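PDB 3POV: ORF 37 from Human herpesvirus 8 type M, which cleaves single- and double-stranded DNA as an endo- and exonuclease, processing branched viral DNA intermediates so that unit-length linear genomes can be packaged. Local coordinates for residues 8-13 with 34-39; 148-153 with 453-458; 205-210 with 220-225; 289-294 with 306-311. All coordinates share one frame; numbering follows the deposited sequence.

Overall arrangement
Near the N terminus contact 1 closes first, joining the loop before helix 18-21 to the turn between helices 29-34 and 39-43, in a helical part of the chain. Contact 2 closes a far longer loop: helix 147-154 meets helix 448-469 after some 300 residues. Nested within that loop lie contacts 3 and 4, in series with each other. Contact 3 joins both flanks of a short hairpin beside the magnesium site; contact 4 pairs the two strands at one edge of the nine-stranded sheet. Both reach this sheet, their centres about 30 Å apart. Contacts 1 and 4 lie on opposite sides of the chain's centre, about 47 Å apart between centres.

Contact 1 (8-13 with 34-39); sequences TPADLF and LASLSF
Ala10 and Leu12 of the extended N-terminal loop rest on Ser36 and Leu37, the last two residues of a type I beta turn that runs from Leu34 to Leu37 between helices 29-34 and 39-43. The polar part of the contact is a single hydrogen bond, from Ala10 N to Ser36 OG at 3.2 Å, with an N-H...O angle of 146°. With chi1 at 50°, OG of Ser36 lies between its own backbone N and carbonyl carbon and is also hydrogen-bonded to Val33 O, so a small hydroxyl links the incoming loop to the end of helix 29-34. Pro9 lies beside the same serine, its CA 3.7 Å from Ser36 OG.

The apolar part gathers round one methyl of Leu37. Leu37 CD2 touches Ala10 CB at 3.9 Å, and the small alanine lets the loop backbone come close as well, with Ala10 O 3.7 Å from Leu37 CD2. Leu18 of helix 18-21 and helix 63-80 also touch the Leu37 side chain, surroundings that suit a bulky aliphatic residue. A third element shapes the loop itself: Asp11 OD1 accepts from Phe13 N in an Asx turn and also bonds His45. Within this turn Leu12 points inward, its CD1 meeting Leu37 CD2 at 3.7 Å.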
loop_
_atom_site.group_PDB
_atom_site.type_symbol
_atom_site.label_atom_id
_atom_site.label_comp_id
_atom_site.label_asym_id
_atom_site.label_seq_id
_atom_site.Cartn_x
_atom_site.Cartn_y
_atom_site.Cartn_z
ATOM N N THR A 8 5.520 1.569 29.075
ATOM C CA THR A 8 5.391 0.169 29.462
ATOM C C THR A 8 5.742 -0.779 28.309
ATOM O O THR A 8 4.904 -1.573 27.879
ATOM C CB THR A 8 3.962 -0.138 29.955
ATOM N N PRO A 9 6.990 -0.708 27.815
ATOM C CA PRO A 9 7.435 -1.506 26.663
ATOM C C PRO A 9 7.407 -3.009 26.941
ATOM O O PRO A 9 7.915 -3.458 27.968
ATOM C CB PRO A 9 8.876 -1.037 26.450
ATOM C CG PRO A 9 9.311 -0.534 27.785
ATOM C CD PRO A 9 8.091 0.077 28.400
ATOM N N ALA A 10 6.823 -3.773 26.022
ATOM C CA ALA A 10 6.646 -5.210 26.210
ATOM C C ALA A 10 7.864 -6.030 25.772
ATOM O O ALA A 10 8.607 -5.630 24.875
ATOM C CB ALA A 10 5.391 -5.687 25.485
ATOM N N ASP A 11 8.054 -7.178 26.416
ATOM C CA ASP A 11 9.158 -8.078 26.100
ATOM C C ASP A 11 8.663 -9.252 25.266
ATOM O O ASP A 11 7.686 -9.909 25.621
ATOM C CB ASP A 11 9.810 -8.584 27.391
ATOM C CG ASP A 11 10.927 -9.585 27.137
ATOM O OD1 ASP A 11 11.533 -9.547 26.046
ATOM O OD2 ASP A 11 11.206 -10.405 28.037
ATOM N N LEU A 12 9.344 -9.514 24.156
ATOM C CA LEU A 12 8.971 -10.602 23.260
ATOM C C LEU A 12 9.442 -11.951 23.808
ATOM O O LEU A 12 8.953 -13.008 23.399
ATOM C CB LEU A 12 9.564 -10.355 21.875
ATOM C CG LEU A 12 8.844 -10.950 20.665
ATOM C CD1 LEU A 12 7.341 -10.814 20.804
ATOM C CD2 LEU A 12 9.328 -10.273 19.398
ATOM N N PHE A 13 10.390 -11.904 24.741
ATOM C CA PHE A 13 10.930 -13.112 25.353
ATOM C C PHE A 13 10.573 -13.199 26.835
ATOM O O PHE A 13 11.447 -13.118 27.698
ATOM C CB PHE A 13 12.450 -13.164 25.184
ATOM C CG PHE A 13 12.898 -13.327 23.760
ATOM C CD1 PHE A 13 12.933 -14.580 23.169
ATOM C CD2 PHE A 13 13.293 -12.228 23.015
ATOM C CE1 PHE A 13 13.346 -14.735 21.860
ATOM C CE2 PHE A 13 13.711 -12.377 21.707
ATOM C CZ PHE A 13 13.737 -13.635 21.128
ATOM N N LEU A 34 2.752 -2.128 21.602
ATOM C CA LEU A 34 3.121 -3.202 20.686
ATOM C C LEU A 34 4.251 -2.789 19.754
ATOM O O LEU A 34 4.930 -3.635 19.175
ATOM C CB LEU A 34 1.914 -3.651 19.859
ATOM C CG LEU A 34 0.999 -4.682 20.519
ATOM C CD1 LEU A 34 0.537 -4.172 21.858
ATOM C CD2 LEU A 34 -0.185 -5.013 19.627
ATOM N N ALA A 35 4.443 -1.484 19.604
ATOM C CA ALA A 35 5.482 -0.970 18.725
ATOM C C ALA A 35 6.855 -1.435 19.190
ATOM O O ALA A 35 7.839 -1.314 18.459
ATOM C CB ALA A 35 5.423 0.545 18.662
ATOM N N SER A 36 6.915 -1.965 20.407
ATOM C CA SER A 36 8.168 -2.455 20.972
ATOM C C SER A 36 8.366 -3.959 20.746
ATOM O O SER A 36 9.398 -4.518 21.115
ATOM C CB SER A 36 8.254 -2.119 22.464
ATOM O OG SER A 36 7.073 -2.502 23.146
ATOM N N LEU A 37 7.372 -4.604 20.143
ATOM C CA LEU A 37 7.466 -6.018 19.794
ATOM C C LEU A 37 7.809 -6.171 18.326
ATOM O O LEU A 37 7.415 -7.146 17.691
ATOM C CB LEU A 37 6.142 -6.735 20.065
ATOM C CG LEU A 37 5.676 -6.824 21.513
ATOM C CD1 LEU A 37 4.345 -7.548 21.592
ATOM C CD2 LEU A 37 6.726 -7.529 22.352
ATOM N N SER A 38 8.532 -5.197 17.787
ATOM C CA SER A 38 8.825 -5.172 16.361
ATOM C C SER A 38 10.063 -5.996 16.014
ATOM O O SER A 38 10.823 -6.392 16.892
ATOM C CB SER A 38 9.013 -3.734 15.884
ATOM O OG SER A 38 10.213 -3.192 16.409
ATOM N N PHE A 39 10.263 -6.234 14.724
ATOM C CA PHE A 39 11.426 -6.972 14.251
ATOM C C PHE A 39 12.725 -6.325 14.743
ATOM O O PHE A 39 13.608 -7.012 15.263
ATOM C CB PHE A 39 11.400 -7.072 12.720
ATOM C CG PHE A 39 12.357 -8.085 12.154
ATOM C CD1 PHE A 39 12.355 -9.395 12.609
ATOM C CD2 PHE A 39 13.243 -7.733 11.150
ATOM C CE1 PHE A 39 13.225 -10.330 12.087
ATOM C CE2 PHE A 39 14.117 -8.664 10.619
ATOM C CZ PHE A 39 14.109 -9.965 11.089
#

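Contact 2 (148-153 with 453-458); sequences SKFHWA and RLLHQA
Phe150 reaches from helix 147-154 toward helix 448-469, and its ring makes three of the four residue contacts. Its CG is anti to the backbone N (chi1 -179°), which extends the ring across the gap between the two axes. Atoms CD1, CE1 and CZ along one side of the ring do the touching: Phe150 CE1 lies 3.7 Å from Ala458 CB, and its CZ comes within 3.9 Å of Leu455 CD1 and 4.0 Å of Leu454 CB. Both leucine side chains cross the phenylalanine at about a right angle, and Ala458 CB and Leu455 CD1 approach the ring obliquely. A long flat side chain suits this place because it spans the distance to Leu454, Leu455 and, a turn on, Ala458.

Small residues face each other where the backbones come nearest. Ala153 and Ala458 meet CB to CB at 4.1 Å, their CA atoms only 5.1 Å apart, and Ile145 touches both. Helix 374-388 adds Leu381 against Phe150 and Leu380 against Leu454, giving a buried apolar cluster. Overall, this is a nearly perpendicular helix-helix packing, with axes 9.4 Å apart at an angle of 86°; it joins helix 448-469, the last helix of the chain, to helix 147-154.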
loop_
_atom_site.group_PDB
_atom_site.type_symbol
_atom_site.label_atom_id
_atom_site.label_comp_id
_atom_site.label_asym_id
_atom_site.label_seq_id
_atom_site.Cartn_x
_atom_site.Cartn_y
_atom_site.Cartn_z
ATOM N N SER A 148 4.936 2.184 0.944
ATOM C CA SER A 148 5.200 3.612 1.096
ATOM C C SER A 148 6.682 3.926 1.300
ATOM O O SER A 148 7.080 5.090 1.284
ATOM C CB SER A 148 4.376 4.193 2.245
ATOM O OG SER A 148 4.760 3.637 3.488
ATOM N N LYS A 149 7.490 2.890 1.505
ATOM C CA LYS A 149 8.931 3.068 1.666
ATOM C C LYS A 149 9.683 2.590 0.432
ATOM O O LYS A 149 10.855 2.912 0.246
ATOM C CB LYS A 149 9.438 2.320 2.898
ATOM C CG LYS A 149 8.884 2.835 4.209
ATOM C CD LYS A 149 9.425 2.041 5.383
ATOM C CE LYS A 149 8.905 2.594 6.702
ATOM N NZ LYS A 149 9.400 1.811 7.873
ATOM N N PHE A 150 8.993 1.824 -0.407
ATOM C CA PHE A 150 9.601 1.206 -1.578
ATOM C C PHE A 150 10.332 2.204 -2.471
ATOM O O PHE A 150 11.540 2.087 -2.682
ATOM C CB PHE A 150 8.548 0.442 -2.382
ATOM C CG PHE A 150 9.094 -0.245 -3.598
ATOM C CD1 PHE A 150 10.185 -1.088 -3.500
ATOM C CD2 PHE A 150 8.509 -0.057 -4.834
ATOM C CE1 PHE A 150 10.691 -1.721 -4.616
ATOM C CE2 PHE A 150 9.007 -0.688 -5.953
ATOM C CZ PHE A 150 10.102 -1.524 -5.844
ATOM N N HIS A 151 9.599 3.184 -2.988
ATOM C CA HIS A 151 10.178 4.187 -3.874
ATOM C C HIS A 151 11.406 4.839 -3.254
ATOM O O HIS A 151 12.421 5.033 -3.916
ATOM C CB HIS A 151 9.143 5.251 -4.230
ATOM C CG HIS A 151 9.636 6.264 -5.215
ATOM N ND1 HIS A 151 9.514 7.620 -5.014
ATOM C CD2 HIS A 151 10.271 6.115 -6.402
ATOM C CE1 HIS A 151 10.041 8.265 -6.040
ATOM N NE2 HIS A 151 10.507 7.375 -6.895
ATOM N N TRP A 152 11.300 5.175 -1.974
ATOM C CA TRP A 152 12.406 5.760 -1.230
ATOM C C TRP A 152 13.569 4.780 -1.139
ATOM O O TRP A 152 14.732 5.167 -1.257
ATOM C CB TRP A 152 11.935 6.140 0.171
ATOM C CG TRP A 152 13.011 6.634 1.083
ATOM C CD1 TRP A 152 13.525 7.898 1.137
ATOM C CD2 TRP A 152 13.687 5.882 2.099
ATOM N NE1 TRP A 152 14.487 7.975 2.117
ATOM C CE2 TRP A 152 14.605 6.751 2.721
ATOM C CE3 TRP A 152 13.606 4.558 2.539
ATOM C CZ2 TRP A 152 15.438 6.340 3.759
ATOM C CZ3 TRP A 152 14.434 4.152 3.566
ATOM C CH2 TRP A 152 15.338 5.040 4.166
ATOM N N ALA A 153 13.246 3.506 -0.933
ATOM C CA ALA A 153 14.264 2.480 -0.757
ATOM C C ALA A 153 15.012 2.227 -2.057
ATOM O O ALA A 153 16.203 1.907 -2.053
ATOM C CB ALA A 153 13.638 1.190 -0.238
ATOM N N ARG A 453 14.682 -5.358 -11.480
ATOM C CA ARG A 453 15.755 -4.443 -11.108
ATOM C C ARG A 453 15.374 -3.572 -9.908
ATOM O O ARG A 453 16.185 -3.357 -9.005
ATOM C CB ARG A 453 16.147 -3.560 -12.294
ATOM N N LEU A 454 14.141 -3.072 -9.900
ATOM C CA LEU A 454 13.672 -2.250 -8.791
ATOM C C LEU A 454 13.578 -3.063 -7.501
ATOM O O LEU A 454 14.042 -2.627 -6.449
ATOM C CB LEU A 454 12.323 -1.611 -9.124
ATOM C CG LEU A 454 12.356 -0.641 -10.306
ATOM C CD1 LEU A 454 10.968 -0.086 -10.603
ATOM C CD2 LEU A 454 13.344 0.482 -10.039
ATOM N N LEU A 455 12.974 -4.244 -7.587
ATOM C CA LEU A 455 12.899 -5.136 -6.438
ATOM C C LEU A 455 14.290 -5.387 -5.861
ATOM O O LEU A 455 14.494 -5.285 -4.650
ATOM C CB LEU A 455 12.243 -6.460 -6.832
ATOM C CG LEU A 455 10.761 -6.685 -6.510
ATOM C CD1 LEU A 455 10.086 -5.417 -6.025
ATOM C CD2 LEU A 455 10.029 -7.275 -7.713
ATOM N N HIS A 456 15.244 -5.701 -6.736
ATOM C CA HIS A 456 16.607 -6.022 -6.317
ATOM C C HIS A 456 17.380 -4.819 -5.781
ATOM O O HIS A 456 18.197 -4.958 -4.875
ATOM C CB HIS A 456 17.386 -6.690 -7.452
ATOM C CG HIS A 456 17.203 -8.176 -7.517
ATOM N ND1 HIS A 456 17.945 -9.050 -6.752
ATOM C CD2 HIS A 456 16.367 -8.941 -8.259
ATOM C CE1 HIS A 456 17.572 -10.290 -7.018
ATOM N NE2 HIS A 456 16.616 -10.251 -7.930
ATOM N N GLN A 457 17.123 -3.641 -6.339
ATOM C CA GLN A 457 17.752 -2.424 -5.834
ATOM C C GLN A 457 17.326 -2.152 -4.395
ATOM O O GLN A 457 18.165 -1.924 -3.520
ATOM C CB GLN A 457 17.430 -1.233 -6.731
ATOM C CG GLN A 457 18.208 -1.235 -8.028
ATOM C CD GLN A 457 17.583 -0.355 -9.083
ATOM O OE1 GLN A 457 18.165 -0.129 -10.143
ATOM N NE2 GLN A 457 16.388 0.144 -8.801
ATOM N N ALA A 458 16.019 -2.194 -4.156
ATOM C CA ALA A 458 15.486 -2.014 -2.813
ATOM C C ALA A 458 15.984 -3.098 -1.856
ATOM O O ALA A 458 16.290 -2.821 -0.695
ATOM C CB ALA A 458 13.963 -1.981 -2.844
#

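Contact 3 (205-210 with 220-225); sequences LDYGFM and VSLDFA
Tyr207, which the contact buries most, leans over Leu222 and Ala225. Leu222 CD1 sits over the middle of one ring face in a CH-pi contact, 4.2 Å from the centroid of the Tyr207 ring, and the aromatic suits the place because its flat face can receive a branched aliphatic. The hydroxyl end of Tyr207 reaches Ala225, whose small CB lies 3.1 Å from Tyr207 OH, close enough that a small residue suits the place.

Met210 ranks next and pairs with Val220 as an antiparallel hydrogen-bonded pair: Met210 N donates to Val220 O at 2.6 Å and Val220 N to Met210 O at 3.0 Å. A bend at chi3 (-76°) brings its flexible thioether chain back so that Met210 CE meets Leu222 CG at 3.4 Å, the two side chains crossing at about a right angle. Val220, beta-branched and suited to a strand, offers CG2 to the same methyl.

Between these apolar contacts, Ser221 OG lies 2.9 Å from both Tyr207 O and Gly208 O. One water accepts from Tyr207 N and lies within bonding distance of Leu205 O and Leu222 O, bridging the two segments where no direct backbone bond joins them. Asp223, whose OD2 accepts from Ile247 N, is a magnesium ligand together with Glu246 and Ile247. Helix 374-388 covers Val220 and Leu222, helix 181-197 packs on Phe224 and Leu205, and Phe224 continues the sheet by backbone bonds to Tyr245 of strand 243-250.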
loop_
_atom_site.group_PDB
_atom_site.type_symbol
_atom_site.label_atom_id
_atom_site.label_comp_id
_atom_site.label_asym_id
_atom_site.label_seq_id
_atom_site.Cartn_x
_atom_site.Cartn_y
_atom_site.Cartn_z
ATOM N N LEU A 205 -13.039 -5.962 0.687
ATOM C CA LEU A 205 -12.778 -4.601 1.140
ATOM C C LEU A 205 -11.683 -4.565 2.203
ATOM O O LEU A 205 -11.146 -3.501 2.519
ATOM C CB LEU A 205 -14.059 -3.991 1.710
ATOM C CG LEU A 205 -15.314 -4.049 0.830
ATOM C CD1 LEU A 205 -16.585 -4.016 1.678
ATOM C CD2 LEU A 205 -15.323 -2.929 -0.206
ATOM N N ASP A 206 -11.359 -5.734 2.754
ATOM C CA ASP A 206 -10.431 -5.823 3.879
ATOM C C ASP A 206 -9.266 -6.781 3.645
ATOM O O ASP A 206 -9.457 -7.989 3.509
ATOM C CB ASP A 206 -11.178 -6.230 5.152
ATOM C CG ASP A 206 -12.141 -5.166 5.624
ATOM O OD1 ASP A 206 -11.676 -4.061 5.972
ATOM O OD2 ASP A 206 -13.361 -5.433 5.648
ATOM N N TYR A 207 -8.058 -6.228 3.611
ATOM C CA TYR A 207 -6.848 -7.033 3.518
ATOM C C TYR A 207 -5.910 -6.729 4.674
ATOM O O TYR A 207 -5.785 -5.577 5.102
ATOM C CB TYR A 207 -6.140 -6.799 2.184
ATOM C CG TYR A 207 -6.872 -7.395 1.008
ATOM C CD1 TYR A 207 -6.683 -8.727 0.647
ATOM C CD2 TYR A 207 -7.761 -6.636 0.267
ATOM C CE1 TYR A 207 -7.352 -9.279 -0.423
ATOM C CE2 TYR A 207 -8.438 -7.179 -0.806
ATOM C CZ TYR A 207 -8.231 -8.502 -1.146
ATOM O OH TYR A 207 -8.905 -9.047 -2.217
ATOM N N GLY A 208 -5.258 -7.772 5.181
ATOM C CA GLY A 208 -4.359 -7.631 6.308
ATOM C C GLY A 208 -2.958 -7.325 5.840
ATOM O O GLY A 208 -2.730 -7.087 4.660
ATOM N N PHE A 209 -2.013 -7.324 6.769
ATOM C CA PHE A 209 -0.619 -7.137 6.407
ATOM C C PHE A 209 -0.059 -8.386 5.708
ATOM O O PHE A 209 -0.150 -9.500 6.229
ATOM C CB PHE A 209 0.215 -6.789 7.635
ATOM C CG PHE A 209 1.648 -6.493 7.318
ATOM C CD1 PHE A 209 1.996 -5.336 6.641
ATOM C CD2 PHE A 209 2.649 -7.366 7.695
ATOM C CE1 PHE A 209 3.311 -5.056 6.344
ATOM C CE2 PHE A 209 3.968 -7.085 7.403
ATOM C CZ PHE A 209 4.299 -5.931 6.729
ATOM N N MET A 210 0.510 -8.182 4.522
ATOM C CA MET A 210 1.036 -9.271 3.700
ATOM C C MET A 210 2.558 -9.249 3.580
ATOM O O MET A 210 3.126 -8.484 2.806
ATOM C CB MET A 210 0.418 -9.230 2.304
ATOM C CG MET A 210 -1.041 -9.642 2.266
ATOM S SD MET A 210 -1.813 -9.362 0.661
ATOM C CE MET A 210 -2.043 -7.590 0.727
ATOM N N VAL A 220 3.143 -5.524 2.208
ATOM C CA VAL A 220 2.114 -4.565 1.845
ATOM C C VAL A 220 0.747 -4.964 2.379
ATOM O O VAL A 220 0.585 -6.007 3.014
ATOM C CB VAL A 220 1.983 -4.435 0.321
ATOM C CG1 VAL A 220 3.314 -4.041 -0.307
ATOM C CG2 VAL A 220 1.452 -5.738 -0.274
ATOM N N SER A 221 -0.230 -4.103 2.118
ATOM C CA SER A 221 -1.631 -4.450 2.253
ATOM C C SER A 221 -2.367 -3.847 1.063
ATOM O O SER A 221 -1.975 -2.802 0.549
ATOM C CB SER A 221 -2.208 -3.923 3.562
ATOM O OG SER A 221 -3.519 -4.424 3.763
ATOM N N LEU A 222 -3.417 -4.518 0.616
ATOM C CA LEU A 222 -4.223 -4.025 -0.489
ATOM C C LEU A 222 -5.424 -3.266 0.057
ATOM O O LEU A 222 -5.867 -3.522 1.176
ATOM C CB LEU A 222 -4.699 -5.189 -1.353
ATOM C CG LEU A 222 -3.612 -6.133 -1.861
ATOM C CD1 LEU A 222 -4.228 -7.355 -2.523
ATOM C CD2 LEU A 222 -2.682 -5.409 -2.817
ATOM N N ASP A 223 -5.948 -2.339 -0.741
ATOM C CA ASP A 223 -7.096 -1.533 -0.336
ATOM C C ASP A 223 -8.414 -2.186 -0.707
ATOM O O ASP A 223 -9.315 -2.295 0.118
ATOM C CB ASP A 223 -7.032 -0.148 -0.977
ATOM C CG ASP A 223 -5.900 0.685 -0.442
ATOM O OD1 ASP A 223 -5.699 0.700 0.793
ATOM O OD2 ASP A 223 -5.210 1.327 -1.256
ATOM N N PHE A 224 -8.526 -2.613 -1.958
ATOM C CA PHE A 224 -9.793 -3.109 -2.468
ATOM C C PHE A 224 -9.571 -4.045 -3.647
ATOM O O PHE A 224 -8.663 -3.845 -4.446
ATOM C CB PHE A 224 -10.690 -1.924 -2.873
ATOM C CG PHE A 224 -11.969 -2.328 -3.554
ATOM C CD1 PHE A 224 -13.059 -2.749 -2.816
ATOM C CD2 PHE A 224 -12.083 -2.284 -4.932
ATOM C CE1 PHE A 224 -14.240 -3.125 -3.445
ATOM C CE2 PHE A 224 -13.258 -2.656 -5.566
ATOM C CZ PHE A 224 -14.339 -3.075 -4.822
ATOM N N ALA A 225 -10.401 -5.074 -3.751
ATOM C CA ALA A 225 -10.358 -5.955 -4.911
ATOM C C ALA A 225 -11.758 -6.335 -5.390
ATOM O O ALA A 225 -12.618 -6.707 -4.593
ATOM C CB ALA A 225 -9.541 -7.196 -4.609
HETATM O O HOH W 1 -8.197 -3.315 3.067
#

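Contact 4 (289-294 with 306-311); sequences PAVEYV and LVAYDQ
Strands 291-293 and 306-308 run parallel, pairing Val291 with Leu306, Glu292 with Val307 and Tyr293 with Ala308, their axes 4.5 Å apart at closest and turned by 31°. The ladder is made by Glu292 N to Leu306 O, Ala308 N to Glu292 O at 2.9 Å and Val294 N to Ala308 O at 2.8 Å; the last is almost straight, with an N-H...O angle of 174°. At the start, Leu306 N gives only a weak bond to Ala290 O.

On one face Val291 CG2 packs against Leu306 CB at 3.9 Å, a beta-branched residue beside a longer aliphatic one. Further along this face Tyr293 has its CG anti to the backbone N, which carries the ring toward the chain that follows strand 306-308. The carbonyl O of Asp310 lies at the ring edge, 3.5 Å from Tyr293 CE1, and Gln311 reaches the phenol end with CG, its amide plane 84° from the ring.

The other face holds Glu292 and Val307. Val294, just past its strand, sets CG2 against Val307 CG1 at 3.7 Å and lies alongside Tyr309, pointing the same way, with Val294 CB 4.0 Å from Tyr309 CE1. The carboxylate of Glu292 forms a salt bridge with Lys320 and a hydrogen bond to Ser301, and the side chain packs near a phosphate of the bound DNA. Strand 291-293 is the outermost strand at one edge of the nine-stranded sheet within this chain, and strand 306-308 joins it to strand 359-369, where Val307 and Phe368 are joined by backbone hydrogen bonding and Leu367 touches Val291 and Ala308.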
loop_
_atom_site.group_PDB
_atom_site.type_symbol
_atom_site.label_atom_id
_atom_site.label_comp_id
_atom_site.label_asym_id
_atom_site.label_seq_id
_atom_site.Cartn_x
_atom_site.Cartn_y
_atom_site.Cartn_z
ATOM N N PRO A 289 -1.110 21.223 -11.125
ATOM C CA PRO A 289 -2.070 20.217 -11.598
ATOM C C PRO A 289 -1.653 18.774 -11.328
ATOM O O PRO A 289 -0.472 18.477 -11.133
ATOM C CB PRO A 289 -2.118 20.456 -13.113
ATOM C CG PRO A 289 -1.478 21.790 -13.333
ATOM C CD PRO A 289 -0.484 21.949 -12.240
ATOM N N ALA A 290 -2.646 17.887 -11.347
ATOM C CA ALA A 290 -2.444 16.463 -11.134
ATOM C C ALA A 290 -1.977 15.780 -12.416
ATOM O O ALA A 290 -1.591 14.610 -12.402
ATOM C CB ALA A 290 -3.728 15.827 -10.642
ATOM N N VAL A 291 -2.017 16.525 -13.518
ATOM C CA VAL A 291 -1.654 16.012 -14.830
ATOM C C VAL A 291 -0.532 16.843 -15.441
ATOM O O VAL A 291 -0.572 18.075 -15.422
ATOM C CB VAL A 291 -2.855 16.044 -15.793
ATOM C CG1 VAL A 291 -2.437 15.589 -17.183
ATOM C CG2 VAL A 291 -3.996 15.190 -15.259
ATOM N N GLU A 292 0.467 16.163 -15.992
ATOM C CA GLU A 292 1.594 16.834 -16.622
ATOM C C GLU A 292 1.751 16.369 -18.059
ATOM O O GLU A 292 1.654 15.175 -18.344
ATOM C CB GLU A 292 2.879 16.551 -15.847
ATOM C CG GLU A 292 4.132 17.130 -16.483
ATOM C CD GLU A 292 5.398 16.688 -15.772
ATOM O OE1 GLU A 292 5.723 15.488 -15.839
ATOM O OE2 GLU A 292 6.069 17.539 -15.147
ATOM N N TYR A 293 1.987 17.316 -18.962
ATOM C CA TYR A 293 2.232 16.982 -20.360
ATOM C C TYR A 293 3.689 16.602 -20.576
ATOM O O TYR A 293 4.596 17.384 -20.289
ATOM C CB TYR A 293 1.855 18.140 -21.286
ATOM C CG TYR A 293 2.381 17.958 -22.692
ATOM C CD1 TYR A 293 1.697 17.175 -23.611
ATOM C CD2 TYR A 293 3.573 18.548 -23.092
ATOM C CE1 TYR A 293 2.178 16.995 -24.891
ATOM C CE2 TYR A 293 4.060 18.375 -24.371
ATOM C CZ TYR A 293 3.359 17.598 -25.267
ATOM O OH TYR A 293 3.836 17.419 -26.545
ATOM N N VAL A 294 3.910 15.396 -21.080
ATOM C CA VAL A 294 5.261 14.908 -21.330
ATOM C C VAL A 294 5.464 14.690 -22.823
ATOM O O VAL A 294 4.912 13.753 -23.396
ATOM C CB VAL A 294 5.525 13.591 -20.580
ATOM C CG1 VAL A 294 6.964 13.165 -20.755
ATOM C CG2 VAL A 294 5.185 13.746 -19.100
ATOM N N LEU A 306 -0.242 11.619 -12.724
ATOM C CA LEU A 306 -0.819 11.452 -14.061
ATOM C C LEU A 306 -0.045 12.203 -15.143
ATOM O O LEU A 306 0.297 13.373 -14.973
ATOM C CB LEU A 306 -2.288 11.878 -14.089
ATOM C CG LEU A 306 -3.315 10.960 -13.425
ATOM C CD1 LEU A 306 -4.714 11.551 -13.564
ATOM C CD2 LEU A 306 -3.263 9.559 -14.023
ATOM N N VAL A 307 0.225 11.520 -16.253
ATOM C CA VAL A 307 0.866 12.150 -17.403
ATOM C C VAL A 307 0.005 12.064 -18.668
ATOM O O VAL A 307 -0.890 11.220 -18.781
ATOM C CB VAL A 307 2.262 11.549 -17.692
ATOM C CG1 VAL A 307 3.228 11.888 -16.565
ATOM C CG2 VAL A 307 2.173 10.036 -17.898
ATOM N N ALA A 308 0.282 12.959 -19.610
ATOM C CA ALA A 308 -0.333 12.919 -20.924
ATOM C C ALA A 308 0.770 13.024 -21.967
ATOM O O ALA A 308 1.684 13.836 -21.826
ATOM C CB ALA A 308 -1.320 14.051 -21.078
ATOM N N TYR A 309 0.691 12.196 -23.005
ATOM C CA TYR A 309 1.714 12.181 -24.047
ATOM C C TYR A 309 1.233 12.867 -25.319
ATOM O O TYR A 309 2.036 13.230 -26.176
ATOM C CB TYR A 309 2.170 10.747 -24.340
ATOM C CG TYR A 309 2.762 10.069 -23.129
ATOM C CD1 TYR A 309 4.008 10.442 -22.647
ATOM C CD2 TYR A 309 2.066 9.077 -22.451
ATOM C CE1 TYR A 309 4.550 9.840 -21.533
ATOM C CE2 TYR A 309 2.602 8.470 -21.334
ATOM C CZ TYR A 309 3.845 8.854 -20.880
ATOM O OH TYR A 309 4.385 8.259 -19.768
ATOM N N ASP A 310 -0.078 13.046 -25.436
ATOM C CA ASP A 310 -0.655 13.667 -26.619
ATOM C C ASP A 310 -0.640 15.187 -26.475
ATOM O O ASP A 310 -1.072 15.731 -25.459
ATOM C CB ASP A 310 -2.077 13.158 -26.846
ATOM C CG ASP A 310 -2.603 13.496 -28.225
ATOM O OD1 ASP A 310 -1.833 14.053 -29.036
ATOM O OD2 ASP A 310 -3.785 13.203 -28.503
ATOM N N GLN A 311 -0.141 15.867 -27.499
ATOM C CA GLN A 311 0.052 17.310 -27.444
ATOM C C GLN A 311 -1.241 18.078 -27.150
ATOM O O GLN A 311 -1.199 19.230 -26.715
ATOM C CB GLN A 311 0.685 17.808 -28.740
ATOM C CG GLN A 311 1.757 18.850 -28.523
ATOM C CD GLN A 311 1.492 20.115 -29.300
ATOM O OE1 GLN A 311 0.579 20.876 -28.975
ATOM N NE2 GLN A 311 2.287 20.348 -30.340
#